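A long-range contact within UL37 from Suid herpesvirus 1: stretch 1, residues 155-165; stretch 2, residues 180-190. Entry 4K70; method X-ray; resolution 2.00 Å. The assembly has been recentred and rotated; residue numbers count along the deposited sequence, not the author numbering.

Stretch 1 (155-165) PPEQTARALVQ
Stretch 2 180-190: GLRYVAQHTNW

The two stretches run antiparallel in register: Pro156 lies nearest Asn189 (CA to CA 6.1 Å), Thr159 nearest Thr188 (CA to CA 7.6 Å) and Ala160 nearest Leu181 (CA to CA 6.9 Å). Stretch 2 is already helical at Gly180, with phi/psi near -60/-45 through Ala185 and i to i+4 bonds such as Val184 N to Gly180 O, 2.9 Å. Stretch 1 is less regular. A weakly bonded helix covers about 156-159, Ala160 follows at phi/psi -98/8, and a 3-10 segment comes next at 161-163.

No direct hydrogen bond joins the stretches. They bury 336 Å² in total. Four contacts are between apolar side chains, and one water bridges polar groups.

Pro155 points away, and Pro155 O accepts from Gln158 N at 2.9 Å. Pro156, at phi/psi -51/-29, sets its CB 3.7 Å from Asn189 OD1, a van der Waals contact. Asn189 (chi1 -76°, chi2 -34°) points sideways from CA, but its end comes nearer.

Thr159 (m) points toward stretch 2. Thr159 CG2 lies 3.8 Å from Val184 CG1 and 3.7 Å from Thr188 OG1. Thr188 (p) donates from OG1 to Val184 O in its own stretch, 2.7 Å. Thr188 OG1 also accepts from water 1 O at 2.5 Å. Water 1 O donates to Asn189 OD1 at 3.0 Å and makes a weak bond to Thr159 OG1 at 3.2 Å, so it links polar groups that do not bond directly.

Ala160 CB meets Leu181 CD2 at 4.0 Å. Leu181 (m, t) also points sideways at CB and reaches in with its end. Leu163 (m, t) places CB 4.0 Å from Leu181 CD2 and CD1 3.9 Å from Val184 CG2; Val184 is t. Val164 (m), at phi/psi -123/21, ends the contact with CG1 3.8 Å from Leu181 CD1. These are apolar carbons at van der Waals distance.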

# COMPACT_ATOMS: atom_id res chain seq x y z
N PRO A 155 2.70 12.47 -0.57
CA PRO A 155 3.56 11.45 0.04
C PRO A 155 2.73 10.21 0.37
O PRO A 155 1.67 10.36 0.96
CB PRO A 155 4.05 12.13 1.32
CG PRO A 155 3.84 13.62 1.09
CD PRO A 155 2.63 13.71 0.22
N PRO A 156 3.20 9.02 -0.02
CA PRO A 156 2.47 7.77 0.24
C PRO A 156 2.07 7.60 1.71
O PRO A 156 1.05 6.98 2.02
CB PRO A 156 3.49 6.71 -0.15
CG PRO A 156 4.26 7.36 -1.25
CD PRO A 156 4.43 8.78 -0.80
N GLU A 157 2.86 8.18 2.60
CA GLU A 157 2.71 8.01 4.03
C GLU A 157 1.54 8.84 4.54
O GLU A 157 0.94 8.53 5.57
CB GLU A 157 4.00 8.44 4.72
CG GLU A 157 5.26 8.07 3.91
CD GLU A 157 5.84 9.25 3.12
OE1 GLU A 157 5.85 10.37 3.69
OE2 GLU A 157 6.31 9.05 1.96
N GLN A 158 1.19 9.87 3.78
CA GLN A 158 0.20 10.84 4.20
C GLN A 158 -1.21 10.32 4.04
O GLN A 158 -2.13 10.74 4.76
CB GLN A 158 0.36 12.11 3.36
CG GLN A 158 -0.77 13.11 3.49
CD GLN A 158 -0.46 14.40 2.78
OE1 GLN A 158 0.67 14.91 2.86
NE2 GLN A 158 -1.44 14.95 2.07
N THR A 159 -1.39 9.42 3.10
CA THR A 159 -2.73 9.00 2.74
C THR A 159 -3.49 8.30 3.88
O THR A 159 -4.65 8.62 4.12
CB THR A 159 -2.72 8.09 1.51
OG1 THR A 159 -1.88 8.66 0.49
CG2 THR A 159 -4.13 7.93 1.00
N ALA A 160 -2.83 7.35 4.55
CA ALA A 160 -3.50 6.55 5.58
C ALA A 160 -3.21 7.07 6.97
O ALA A 160 -3.58 6.44 7.96
CB ALA A 160 -3.11 5.09 5.47
N ARG A 161 -2.56 8.23 7.04
CA ARG A 161 -2.16 8.88 8.29
C ARG A 161 -3.25 8.93 9.36
O ARG A 161 -3.02 8.54 10.50
CB ARG A 161 -1.66 10.30 7.99
CG ARG A 161 -0.71 10.88 9.00
CD ARG A 161 0.04 12.08 8.41
NE ARG A 161 -0.86 13.01 7.73
CZ ARG A 161 -1.37 14.10 8.29
NH1 ARG A 161 -1.07 14.42 9.55
NH2 ARG A 161 -2.18 14.89 7.59
N ALA A 162 -4.44 9.43 9.00
CA ALA A 162 -5.53 9.55 9.98
C ALA A 162 -6.00 8.20 10.52
O ALA A 162 -6.53 8.11 11.63
CB ALA A 162 -6.71 10.34 9.39
N LEU A 163 -5.77 7.15 9.75
CA LEU A 163 -6.31 5.82 10.05
C LEU A 163 -5.50 5.05 11.08
O LEU A 163 -6.01 4.08 11.64
CB LEU A 163 -6.40 5.00 8.74
CG LEU A 163 -7.25 5.61 7.63
CD1 LEU A 163 -7.27 4.73 6.34
CD2 LEU A 163 -8.65 5.85 8.13
N VAL A 164 -4.24 5.45 11.30
CA VAL A 164 -3.37 4.76 12.25
C VAL A 164 -2.83 5.70 13.36
O VAL A 164 -1.81 5.42 13.99
CB VAL A 164 -2.22 4.00 11.56
CG1 VAL A 164 -2.79 2.97 10.51
CG2 VAL A 164 -1.25 4.96 10.89
N GLN A 165 -3.51 6.82 13.57
CA GLN A 165 -3.17 7.72 14.67
C GLN A 165 -3.48 7.07 16.02
O GLN A 165 -4.30 6.17 16.09
CB GLN A 165 -3.92 9.05 14.54
CG GLN A 165 -5.45 8.92 14.62
CD GLN A 165 -6.13 10.26 14.43
OE1 GLN A 165 -6.09 11.11 15.32
NE2 GLN A 165 -6.72 10.47 13.26
N GLY A 180 -8.65 -2.54 5.52
CA GLY A 180 -8.95 -1.22 5.00
C GLY A 180 -7.69 -0.48 4.56
O GLY A 180 -7.70 0.26 3.57
N LEU A 181 -6.61 -0.64 5.32
CA LEU A 181 -5.31 -0.07 4.94
C LEU A 181 -4.82 -0.62 3.59
O LEU A 181 -4.33 0.13 2.74
CB LEU A 181 -4.28 -0.39 6.01
CG LEU A 181 -4.52 0.28 7.37
CD1 LEU A 181 -3.48 -0.15 8.39
CD2 LEU A 181 -4.53 1.81 7.22
N ARG A 182 -4.95 -1.92 3.41
CA ARG A 182 -4.64 -2.55 2.12
C ARG A 182 -5.44 -1.93 0.98
O ARG A 182 -4.91 -1.65 -0.10
CB ARG A 182 -4.92 -4.05 2.18
CG ARG A 182 -4.79 -4.78 0.83
CD ARG A 182 -5.14 -6.25 1.01
NE ARG A 182 -5.63 -6.88 -0.21
CZ ARG A 182 -4.89 -7.63 -1.03
NH1 ARG A 182 -3.60 -7.84 -0.76
NH2 ARG A 182 -5.43 -8.17 -2.12
N TYR A 183 -6.73 -1.70 1.23
CA TYR A 183 -7.61 -1.13 0.23
C TYR A 183 -7.23 0.30 -0.12
O TYR A 183 -7.25 0.68 -1.29
CB TYR A 183 -9.07 -1.15 0.74
CG TYR A 183 -10.09 -0.76 -0.30
CD1 TYR A 183 -10.64 -1.73 -1.15
CD2 TYR A 183 -10.50 0.56 -0.45
CE1 TYR A 183 -11.58 -1.39 -2.11
CE2 TYR A 183 -11.45 0.91 -1.41
CZ TYR A 183 -11.98 -0.07 -2.23
OH TYR A 183 -12.92 0.27 -3.19
N VAL A 184 -6.91 1.10 0.90
CA VAL A 184 -6.56 2.49 0.66
C VAL A 184 -5.29 2.61 -0.17
O VAL A 184 -5.22 3.41 -1.09
CB VAL A 184 -6.37 3.26 1.99
CG1 VAL A 184 -5.78 4.63 1.72
CG2 VAL A 184 -7.70 3.38 2.71
N ALA A 185 -4.29 1.81 0.20
CA ALA A 185 -3.00 1.80 -0.49
C ALA A 185 -3.19 1.42 -1.96
O ALA A 185 -2.76 2.12 -2.86
CB ALA A 185 -2.06 0.82 0.19
N GLN A 186 -3.90 0.31 -2.18
CA GLN A 186 -4.15 -0.17 -3.54
C GLN A 186 -4.87 0.86 -4.43
O GLN A 186 -4.70 0.87 -5.64
CB GLN A 186 -4.92 -1.49 -3.48
CG GLN A 186 -5.57 -1.90 -4.79
CD GLN A 186 -6.53 -3.07 -4.61
OE1 GLN A 186 -7.16 -3.23 -3.55
NE2 GLN A 186 -6.67 -3.89 -5.66
N HIS A 187 -5.64 1.76 -3.82
CA HIS A 187 -6.43 2.73 -4.56
C HIS A 187 -5.87 4.15 -4.62
O HIS A 187 -6.49 5.04 -5.21
CB HIS A 187 -7.89 2.73 -4.06
CG HIS A 187 -8.62 1.48 -4.44
ND1 HIS A 187 -8.57 0.33 -3.68
CD2 HIS A 187 -9.34 1.17 -5.54
CE1 HIS A 187 -9.25 -0.63 -4.29
NE2 HIS A 187 -9.73 -0.15 -5.41
N THR A 188 -4.70 4.37 -4.04
CA THR A 188 -4.12 5.71 -4.02
C THR A 188 -2.65 5.80 -4.49
O THR A 188 -2.29 6.73 -5.20
CB THR A 188 -4.22 6.32 -2.60
OG1 THR A 188 -3.55 5.46 -1.67
CG2 THR A 188 -5.68 6.46 -2.18
N ASN A 189 -1.82 4.85 -4.09
CA ASN A 189 -0.37 4.91 -4.36
C ASN A 189 0.03 4.99 -5.84
O ASN A 189 1.02 5.65 -6.20
CB ASN A 189 0.35 3.71 -3.73
CG ASN A 189 0.50 3.85 -2.23
OD1 ASN A 189 0.68 4.95 -1.72
ND2 ASN A 189 0.45 2.74 -1.51
N TRP A 190 -0.73 4.30 -6.69
CA TRP A 190 -0.42 4.20 -8.11
C TRP A 190 -0.31 5.57 -8.76
O TRP A 190 0.38 5.74 -9.76
CB TRP A 190 -1.50 3.37 -8.81
CG TRP A 190 -2.82 4.04 -8.73
CD1 TRP A 190 -3.73 3.90 -7.74
CD2 TRP A 190 -3.35 5.00 -9.65
NE1 TRP A 190 -4.82 4.71 -7.98
CE2 TRP A 190 -4.60 5.40 -9.15
CE3 TRP A 190 -2.88 5.55 -10.85
CZ2 TRP A 190 -5.41 6.33 -9.81
CZ3 TRP A 190 -3.68 6.48 -11.50
CH2 TRP A 190 -4.93 6.86 -10.98
O HOH W 1 -1.69 5.48 -0.02